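Local structure of capsid protein (Penaeus vannamei nodavirus, 5YKZ) at residues V14-P19 with T110-I115; A25-V30 with T94-V99; I56-A61 with S71-P76. The protein forms the protruding domain of a shrimp nodavirus capsid protein and probably pairs with a second copy to build the dimeric spikes of the virus particle. One frame throughout, in Å; residues are numbered along the deposited sequence.

From the N terminus the chain runs through strand 7-15 and, after the loop 16-25, into strand 26-30; the partners of both come late, so contacts 1 and 2 close long loops. Contact 1 joins residues 14-19 to 110-115, near both ends of the sequence. Within that loop contact 2 pairs 25-30 with 94-99, and within the second loop lies contact 3, the hairpin pairing of 56-61 with 71-76; none cross. Strands 58-63 and 95-101 are neighbours, which brings contacts 2 and 3 together at Val99 and Leu59. Gln28 of contact 2 binds the backbone of Asn15 and Ile17, and Thr110 of contact 1 meets Tyr57 of contact 3.

Contact 1 of 3, residues V14-P19 with T110-I115; sequences VNFIKP and TGFNII
Three backbone hydrogen bonds fasten the end of strand 7-15 to the start of strand 111-118. Val14 and Phe112 form an antiparallel hydrogen-bonded pair: Val14 N gives a nearly straight bond (173°) to Phe112 O at 2.9 Å, and Phe112 N returns one to Val14 O at 2.9 Å. Beyond the non-hydrogen-bonded pair Asn15-Gly111, where the backbones close in, Phe16 N reaches a lone pair of Thr110 O at 2.8 Å. Thr110 N is satisfied by a water 3.1 Å away, which also donates to Phe16 O and accepts from Lys18 NZ, so it bridges the two segments where the strand pairing ends. The Lys18 ammonium also binds Thr109 OG1 and Lys107 O, and Thr110 OG1 pairs with Tyr57 OH. Beside these bonds, Phe112, its ring carbon CG in the crowded position between backbone N and carbonyl carbon (chi1 54°), lays its ring alongside Val14, whose CB sits over the ring face 4.0 Å from the centroid. The Phe16 ring meets it obliquely, planes at 50°, with Phe112 CD1 over one Phe16 face and 3.5 Å from Phe16 CE1. Strand 111-118 runs between strands 7-15 and 38-48, bonding to the latter through Gly111 and Ala44, while Gln28 of strand 26-30 packs against Val14 and Phe16, its NE2 bonding Asn15 O and its OE1 accepting from Ile17 N.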
loop_
_atom_site.group_PDB
_atom_site.type_symbol
_atom_site.label_atom_id
_atom_site.label_comp_id
_atom_site.label_asym_id
_atom_site.label_seq_id
_atom_site.Cartn_x
_atom_site.Cartn_y
_atom_site.Cartn_z
ATOM N N VAL B 14 4.150 -3.578 -10.356
ATOM C CA VAL B 14 4.353 -4.962 -10.754
ATOM C C VAL B 14 3.350 -5.855 -10.125
ATOM O O VAL B 14 3.123 -5.729 -8.888
ATOM C CB VAL B 14 5.763 -5.429 -10.390
ATOM C CG1 VAL B 14 6.025 -6.854 -10.852
ATOM C CG2 VAL B 14 6.777 -4.522 -11.072
ATOM N N ASN B 15 2.661 -6.726 -10.832
ATOM C CA ASN B 15 1.794 -7.692 -10.214
ATOM C C ASN B 15 2.569 -8.788 -9.532
ATOM O O ASN B 15 3.623 -9.217 -10.001
ATOM C CB ASN B 15 0.870 -8.320 -11.243
ATOM C CG ASN B 15 -0.097 -7.357 -11.829
ATOM O OD1 ASN B 15 -0.440 -6.333 -11.199
ATOM N ND2 ASN B 15 -0.607 -7.687 -13.021
ATOM N N PHE B 16 2.031 -9.283 -8.418
ATOM C CA PHE B 16 2.516 -10.517 -7.831
ATOM C C PHE B 16 2.212 -11.708 -8.754
ATOM O O PHE B 16 1.180 -11.717 -9.442
ATOM C CB PHE B 16 1.918 -10.764 -6.449
ATOM C CG PHE B 16 2.516 -9.962 -5.373
ATOM C CD1 PHE B 16 3.855 -10.125 -5.047
ATOM C CD2 PHE B 16 1.784 -9.055 -4.625
ATOM C CE1 PHE B 16 4.420 -9.458 -4.004
ATOM C CE2 PHE B 16 2.383 -8.345 -3.600
ATOM C CZ PHE B 16 3.664 -8.531 -3.282
ATOM N N ILE B 17 3.118 -12.680 -8.769
ATOM C CA ILE B 17 2.886 -14.000 -9.374
ATOM C C ILE B 17 1.668 -14.629 -8.746
ATOM O O ILE B 17 1.149 -14.255 -7.669
ATOM C CB ILE B 17 4.113 -14.859 -9.324
ATOM C CG1 ILE B 17 4.560 -15.145 -7.881
ATOM C CG2 ILE B 17 5.237 -14.306 -10.211
ATOM C CD1 ILE B 17 5.541 -16.303 -7.776
ATOM N N LYS B 18 1.245 -15.687 -9.450
ATOM C CA LYS B 18 0.100 -16.525 -9.074
ATOM C C LYS B 18 0.607 -17.886 -8.896
ATOM O O LYS B 18 0.578 -18.740 -9.848
ATOM C CB LYS B 18 -0.954 -16.414 -10.153
ATOM C CG LYS B 18 -1.451 -15.005 -10.367
ATOM C CD LYS B 18 -2.544 -14.955 -11.412
ATOM C CE LYS B 18 -2.890 -13.598 -11.887
ATOM N NZ LYS B 18 -3.393 -12.838 -10.889
ATOM N N PRO B 19 1.122 -18.229 -7.736
ATOM C CA PRO B 19 1.648 -19.592 -7.523
ATOM C C PRO B 19 0.645 -20.678 -7.775
ATOM O O PRO B 19 -0.518 -20.566 -7.492
ATOM C CB PRO B 19 2.081 -19.593 -6.052
ATOM C CG PRO B 19 2.230 -18.156 -5.684
ATOM C CD PRO B 19 1.266 -17.390 -6.527
ATOM N N THR B 110 -3.019 -9.086 -7.482
ATOM C CA THR B 110 -2.523 -8.053 -6.553
ATOM C C THR B 110 -1.099 -7.755 -6.990
ATOM O O THR B 110 -0.529 -8.419 -7.853
ATOM C CB THR B 110 -2.612 -8.468 -5.110
ATOM O OG1 THR B 110 -1.649 -9.462 -4.813
ATOM C CG2 THR B 110 -4.010 -8.932 -4.737
ATOM N N GLY B 111 -0.488 -6.749 -6.359
ATOM C CA GLY B 111 0.825 -6.325 -6.752
ATOM C C GLY B 111 1.456 -5.375 -5.778
ATOM O O GLY B 111 1.050 -5.271 -4.601
ATOM N N PHE B 112 2.460 -4.703 -6.273
ATOM C CA PHE B 112 3.267 -3.801 -5.464
ATOM C C PHE B 112 3.767 -2.668 -6.309
ATOM O O PHE B 112 3.918 -2.798 -7.540
ATOM C CB PHE B 112 4.429 -4.536 -4.728
ATOM C CG PHE B 112 5.312 -5.329 -5.650
ATOM C CD1 PHE B 112 4.983 -6.629 -5.968
ATOM C CD2 PHE B 112 6.473 -4.799 -6.098
ATOM C CE1 PHE B 112 5.823 -7.381 -6.768
ATOM C CE2 PHE B 112 7.333 -5.570 -6.867
ATOM C CZ PHE B 112 6.985 -6.857 -7.206
ATOM N N ASN B 113 4.043 -1.545 -5.653
ATOM C CA ASN B 113 4.774 -0.428 -6.212
ATOM C C ASN B 113 6.185 -0.500 -5.906
ATOM O O ASN B 113 6.528 -0.850 -4.785
ATOM C CB ASN B 113 4.169 0.891 -5.714
ATOM C CG ASN B 113 2.791 1.139 -6.479
ATOM O OD1 ASN B 113 2.696 1.001 -7.669
ATOM N ND2 ASN B 113 1.873 1.283 -5.805
ATOM N N ILE B 114 7.067 -0.229 -6.871
ATOM C CA ILE B 114 8.510 -0.171 -6.670
ATOM C C ILE B 114 8.888 1.286 -6.589
ATOM O O ILE B 114 8.741 2.042 -7.568
ATOM C CB ILE B 114 9.266 -0.855 -7.782
ATOM C CG1 ILE B 114 8.750 -2.292 -8.015
ATOM C CG2 ILE B 114 10.757 -0.785 -7.489
ATOM C CD1 ILE B 114 9.563 -3.055 -9.022
ATOM N N ILE B 115 9.289 1.720 -5.426
ATOM C CA ILE B 115 9.513 3.129 -5.066
ATOM C C ILE B 115 10.996 3.358 -5.015
ATOM O O ILE B 115 11.763 2.596 -4.500
ATOM C CB ILE B 115 8.894 3.446 -3.724
ATOM C CG1 ILE B 115 7.421 3.129 -3.774
ATOM C CG2 ILE B 115 9.112 4.911 -3.395
ATOM C CD1 ILE B 115 6.736 3.055 -2.509
HETATM O O HOH W 1 -1.551 -11.552 -8.691
#

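Contact 2 of 3, residues A25-V30 with T94-V99; sequences AEIQTV and TFDLSV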
loop_
_atom_site.group_PDB
_atom_site.type_symbol
_atom_site.label_atom_id
_atom_site.label_comp_id
_atom_site.label_asym_id
_atom_site.label_seq_id
_atom_site.Cartn_x
_atom_site.Cartn_y
_atom_site.Cartn_z
ATOM N N ALA B 25 5.819 -21.823 -1.549
ATOM C CA ALA B 25 6.380 -20.506 -2.005
ATOM C C ALA B 25 7.125 -20.663 -3.343
ATOM O O ALA B 25 7.725 -21.768 -3.581
ATOM C CB ALA B 25 7.333 -20.019 -1.009
ATOM N N GLU B 26 7.021 -19.733 -4.247
ATOM C CA GLU B 26 7.778 -19.712 -5.486
ATOM C C GLU B 26 8.610 -18.426 -5.507
ATOM O O GLU B 26 8.289 -17.396 -4.880
ATOM C CB GLU B 26 6.792 -19.678 -6.663
ATOM C CG GLU B 26 5.965 -20.938 -6.876
ATOM C CD GLU B 26 4.974 -20.890 -8.017
ATOM O OE1 GLU B 26 5.100 -19.979 -8.943
ATOM O OE2 GLU B 26 4.086 -21.798 -8.160
ATOM N N ILE B 27 9.603 -18.397 -6.365
ATOM C CA ILE B 27 10.342 -17.165 -6.672
ATOM C C ILE B 27 9.630 -16.357 -7.684
ATOM O O ILE B 27 9.146 -16.845 -8.704
ATOM C CB ILE B 27 11.771 -17.544 -7.186
ATOM C CG1 ILE B 27 12.589 -18.287 -6.132
ATOM C CG2 ILE B 27 12.455 -16.311 -7.681
ATOM C CD1 ILE B 27 12.971 -17.389 -4.987
ATOM N N GLN B 28 9.556 -15.038 -7.416
ATOM C CA GLN B 28 9.239 -14.020 -8.367
ATOM C C GLN B 28 10.480 -13.227 -8.549
ATOM O O GLN B 28 10.983 -12.585 -7.636
ATOM C CB GLN B 28 8.086 -13.116 -7.877
ATOM C CG GLN B 28 7.891 -11.986 -8.781
ATOM C CD GLN B 28 6.543 -11.291 -8.598
ATOM O OE1 GLN B 28 5.714 -11.659 -7.755
ATOM N NE2 GLN B 28 6.333 -10.217 -9.343
ATOM N N THR B 29 11.015 -13.211 -9.752
ATOM C CA THR B 29 12.144 -12.388 -10.151
ATOM C C THR B 29 11.675 -11.145 -10.717
ATOM O O THR B 29 10.879 -11.093 -11.699
ATOM C CB THR B 29 13.063 -13.173 -11.132
ATOM O OG1 THR B 29 13.523 -14.341 -10.511
ATOM C CG2 THR B 29 14.255 -12.356 -11.594
ATOM N N VAL B 30 12.090 -9.999 -10.174
ATOM C CA VAL B 30 11.787 -8.676 -10.670
ATOM C C VAL B 30 13.028 -8.164 -11.399
ATOM O O VAL B 30 14.119 -8.200 -10.852
ATOM C CB VAL B 30 11.406 -7.755 -9.502
ATOM C CG1 VAL B 30 11.108 -6.393 -9.973
ATOM C CG2 VAL B 30 10.205 -8.333 -8.732
ATOM N N THR B 94 18.203 -6.851 -10.931
ATOM C CA THR B 94 17.164 -7.779 -10.544
ATOM C C THR B 94 17.183 -8.045 -9.099
ATOM O O THR B 94 18.173 -7.931 -8.402
ATOM C CB THR B 94 17.222 -9.149 -11.308
ATOM O OG1 THR B 94 18.053 -10.102 -10.615
ATOM C CG2 THR B 94 17.573 -8.921 -12.772
ATOM N N PHE B 95 16.013 -8.512 -8.568
ATOM C CA PHE B 95 15.932 -9.110 -7.269
ATOM C C PHE B 95 14.863 -10.151 -7.239
ATOM O O PHE B 95 13.934 -10.136 -8.054
ATOM C CB PHE B 95 15.697 -8.083 -6.129
ATOM C CG PHE B 95 14.361 -7.345 -6.258
ATOM C CD1 PHE B 95 13.201 -7.914 -5.758
ATOM C CD2 PHE B 95 14.278 -6.035 -6.733
ATOM C CE1 PHE B 95 12.004 -7.253 -5.815
ATOM C CE2 PHE B 95 13.059 -5.350 -6.793
ATOM C CZ PHE B 95 11.917 -5.975 -6.340
ATOM N N ASP B 96 14.966 -11.073 -6.329
ATOM C CA ASP B 96 14.004 -12.122 -6.141
ATOM C C ASP B 96 13.187 -11.998 -4.890
ATOM O O ASP B 96 13.695 -11.631 -3.825
ATOM C CB ASP B 96 14.697 -13.513 -6.084
ATOM C CG ASP B 96 15.288 -13.990 -7.358
ATOM O OD1 ASP B 96 15.014 -13.463 -8.386
ATOM O OD2 ASP B 96 16.026 -15.003 -7.288
ATOM N N LEU B 97 11.899 -12.276 -4.979
ATOM C CA LEU B 97 10.980 -12.413 -3.865
ATOM C C LEU B 97 10.581 -13.858 -3.696
ATOM O O LEU B 97 10.453 -14.571 -4.704
ATOM C CB LEU B 97 9.726 -11.576 -4.070
ATOM C CG LEU B 97 9.909 -10.103 -4.311
ATOM C CD1 LEU B 97 8.536 -9.457 -4.545
ATOM C CD2 LEU B 97 10.608 -9.416 -3.187
ATOM N N SER B 98 10.291 -14.248 -2.518
ATOM C CA SER B 98 9.617 -15.518 -2.218
ATOM C C SER B 98 8.131 -15.225 -2.012
ATOM O O SER B 98 7.844 -14.371 -1.095
ATOM C CB SER B 98 10.192 -16.107 -0.996
ATOM O OG SER B 98 9.516 -17.275 -0.570
ATOM N N VAL B 99 7.227 -15.775 -2.744
ATOM C CA VAL B 99 5.793 -15.426 -2.699
ATOM C C VAL B 99 5.014 -16.673 -2.473
ATOM O O VAL B 99 5.242 -17.708 -3.126
ATOM C CB VAL B 99 5.378 -14.808 -4.029
ATOM C CG1 VAL B 99 3.894 -14.443 -3.933
ATOM C CG2 VAL B 99 6.174 -13.571 -4.395
#
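Side chains of these two antiparallel strands alternate between an outer, more exposed face, with Ile27, Thr29, Asp96 and Ser98, and an inward one, where Gln28, Val30, Phe95, Leu97 and Val99 are buried and Glu26 lies at the strand end. On the inward face Val30 and Phe95 lie side by side. Phe95 CG takes the crowded position between its backbone N and carbonyl carbon (chi1 63°), which sets the ring flat over the valine: Val30 CB stands 3.8 Å from the ring centroid, 17° off its normal, and Val30 CG2 comes to 3.6 Å from Phe95 CE1. Leu97 CG lies in the plane of the same ring, at its edge. On the other face Thr29 and Asp96 point the same way as a non-hydrogen-bonded pair, and Thr29 OG1 donates to Asp96 OD1 at 2.7 Å from above the carboxylate plane. Ile27 crosses that carboxylate obliquely, its CG2 3.7 Å from Asp96 CG. Six backbone hydrogen bonds hold the register, the straightest from Leu97 N to Gln28 O (175°). Gln28 extends its amide to the 14-19 segment. Strand 26-30 is outermost within the chain; strand 95-101 pairs with it on one edge and with strand 58-63 on the other, and Phe112 of strand 111-118 packs against Val30 and Leu97.

Contact 3 of 3, residues I56-A61 with S71-P76; sequences IYILSA and SINMDP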
loop_
_atom_site.group_PDB
_atom_site.type_symbol
_atom_site.label_atom_id
_atom_site.label_comp_id
_atom_site.label_asym_id
_atom_site.label_seq_id
_atom_site.Cartn_x
_atom_site.Cartn_y
_atom_site.Cartn_z
ATOM N N ILE B 56 -10.085 -17.892 1.050
ATOM C CA ILE B 56 -9.492 -16.587 1.334
ATOM C C ILE B 56 -8.209 -16.412 0.477
ATOM O O ILE B 56 -7.313 -17.247 0.544
ATOM C CB ILE B 56 -9.199 -16.451 2.767
ATOM C CG1 ILE B 56 -10.448 -16.726 3.694
ATOM C CG2 ILE B 56 -8.670 -15.026 3.073
ATOM C CD1 ILE B 56 -10.089 -16.849 5.177
ATOM N N TYR B 57 -8.098 -15.268 -0.190
ATOM C CA TYR B 57 -6.855 -14.826 -0.837
ATOM C C TYR B 57 -5.910 -14.401 0.278
ATOM O O TYR B 57 -6.198 -13.411 0.990
ATOM C CB TYR B 57 -7.123 -13.676 -1.776
ATOM C CG TYR B 57 -5.894 -13.229 -2.535
ATOM C CD1 TYR B 57 -4.990 -12.380 -2.003
ATOM C CD2 TYR B 57 -5.652 -13.682 -3.807
ATOM C CE1 TYR B 57 -3.831 -12.022 -2.678
ATOM C CE2 TYR B 57 -4.552 -13.307 -4.534
ATOM C CZ TYR B 57 -3.608 -12.488 -3.924
ATOM O OH TYR B 57 -2.450 -12.113 -4.593
ATOM N N ILE B 58 -4.778 -15.108 0.462
ATOM C CA ILE B 58 -3.753 -14.790 1.414
ATOM C C ILE B 58 -2.415 -14.931 0.766
ATOM O O ILE B 58 -2.001 -16.066 0.423
ATOM C CB ILE B 58 -3.814 -15.730 2.655
ATOM C CG1 ILE B 58 -5.220 -15.738 3.314
ATOM C CG2 ILE B 58 -2.789 -15.264 3.681
ATOM C CD1 ILE B 58 -5.378 -16.649 4.521
ATOM N N LEU B 59 -1.738 -13.816 0.591
ATOM C CA LEU B 59 -0.420 -13.773 -0.022
ATOM C C LEU B 59 0.565 -13.275 0.984
ATOM O O LEU B 59 0.264 -12.250 1.703
ATOM C CB LEU B 59 -0.459 -12.887 -1.263
ATOM C CG LEU B 59 0.887 -12.694 -1.984
ATOM C CD1 LEU B 59 0.708 -12.525 -3.450
ATOM C CD2 LEU B 59 1.607 -11.443 -1.435
ATOM N N SER B 60 1.740 -13.817 1.006
ATOM C CA SER B 60 2.861 -13.251 1.744
ATOM C C SER B 60 4.067 -13.200 0.789
ATOM O O SER B 60 4.283 -14.169 0.062
ATOM C CB SER B 60 3.188 -14.137 2.918
ATOM O OG SER B 60 4.126 -13.561 3.783
ATOM N N ALA B 61 4.820 -12.122 0.851
ATOM C CA ALA B 61 6.027 -11.959 0.019
ATOM C C ALA B 61 7.111 -11.474 0.880
ATOM O O ALA B 61 6.985 -10.461 1.598
ATOM C CB ALA B 61 5.764 -11.067 -1.106
ATOM N N SER B 71 2.142 -8.437 3.342
ATOM C CA SER B 71 1.051 -9.304 3.666
ATOM C C SER B 71 -0.233 -8.773 3.054
ATOM O O SER B 71 -0.606 -7.600 3.293
ATOM C CB SER B 71 0.847 -9.384 5.175
ATOM O OG SER B 71 -0.361 -10.009 5.479
ATOM N N ILE B 72 -0.909 -9.598 2.273
ATOM C CA ILE B 72 -2.250 -9.299 1.754
ATOM C C ILE B 72 -3.119 -10.451 2.167
ATOM O O ILE B 72 -3.078 -11.541 1.553
ATOM C CB ILE B 72 -2.266 -9.093 0.207
ATOM C CG1 ILE B 72 -1.364 -7.954 -0.210
ATOM C CG2 ILE B 72 -3.677 -8.904 -0.224
ATOM C CD1 ILE B 72 -1.216 -7.711 -1.667
ATOM N N ASN B 73 -3.923 -10.287 3.183
ATOM C CA ASN B 73 -4.807 -11.305 3.751
ATOM C C ASN B 73 -6.214 -10.738 3.661
ATOM O O ASN B 73 -6.555 -9.789 4.386
ATOM C CB ASN B 73 -4.399 -11.727 5.151
ATOM C CG ASN B 73 -5.331 -12.800 5.671
ATOM O OD1 ASN B 73 -6.396 -12.950 5.279
ATOM N ND2 ASN B 73 -4.797 -13.560 6.654
ATOM N N MET B 74 -7.024 -11.274 2.771
ATOM C CA MET B 74 -8.334 -10.795 2.527
ATOM C C MET B 74 -9.410 -11.478 3.443
ATOM O O MET B 74 -10.583 -11.390 3.166
ATOM C CB MET B 74 -8.690 -10.825 1.072
ATOM C CG MET B 74 -7.753 -9.956 0.232
ATOM S SD MET B 74 -7.361 -8.343 0.822
ATOM C CE MET B 74 -8.832 -7.717 0.696
ATOM N N ASP B 75 -9.026 -12.101 4.501
ATOM C CA ASP B 75 -9.991 -12.699 5.472
ATOM C C ASP B 75 -10.974 -11.604 5.887
ATOM O O ASP B 75 -10.548 -10.582 6.427
ATOM C CB ASP B 75 -9.253 -13.237 6.641
ATOM C CG ASP B 75 -10.112 -14.047 7.653
ATOM O OD1 ASP B 75 -11.288 -13.658 7.815
ATOM O OD2 ASP B 75 -9.535 -14.949 8.236
ATOM N N PRO B 76 -12.267 -11.826 5.737
ATOM C CA PRO B 76 -13.178 -10.743 6.106
ATOM C C PRO B 76 -13.197 -10.419 7.568
ATOM O O PRO B 76 -13.639 -9.289 8.007
ATOM C CB PRO B 76 -14.551 -11.255 5.711
ATOM C CG PRO B 76 -14.415 -12.542 5.087
ATOM C CD PRO B 76 -12.936 -12.922 5.064
HETATM O O HOH W 2 -0.492 -12.519 4.426
#
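At the open end of the hairpin, Leu59 and Ile72 exchange two backbone hydrogen bonds, Leu59 N to Ile72 O at 2.8 Å and Ile72 N to Leu59 O at 3.0 Å. A third, from Met74 N to Tyr57 O at 2.9 Å and nearly along the C=O axis, extends the pairing by one more bond. On one face Ile58 and Asn73 lie side by side, Ile58 CG1 resting 3.6 Å from Asn73 OD1. That oxygen also accepts from Asp75 N at 2.9 Å, an Asx turn that turns the chain at Asn73-Asp75 and fixes the amide of Asn73. The turn in turn places Asp75 N 3.3 Å from Ile56 CG2, with Ile56 CD1 alongside the carboxylate, whose OD1 is held by Thr77 N. Tyr57, its CG anti to the backbone N, swings its ring obliquely past Ile72, which is on the face of Leu59, Tyr57 CE1 lying 4.0 Å from Ile72 CG2. The tyrosine hydroxyl, bonded to Thr110, pins the ring tip. A water ties Leu59 O to Ser71 OG. Outside the hairpin, strand 58-63 pairs with strand 95-101 and strand 66-73 with strand 79-88, while Met74 also packs on Thr79 of the second subunit.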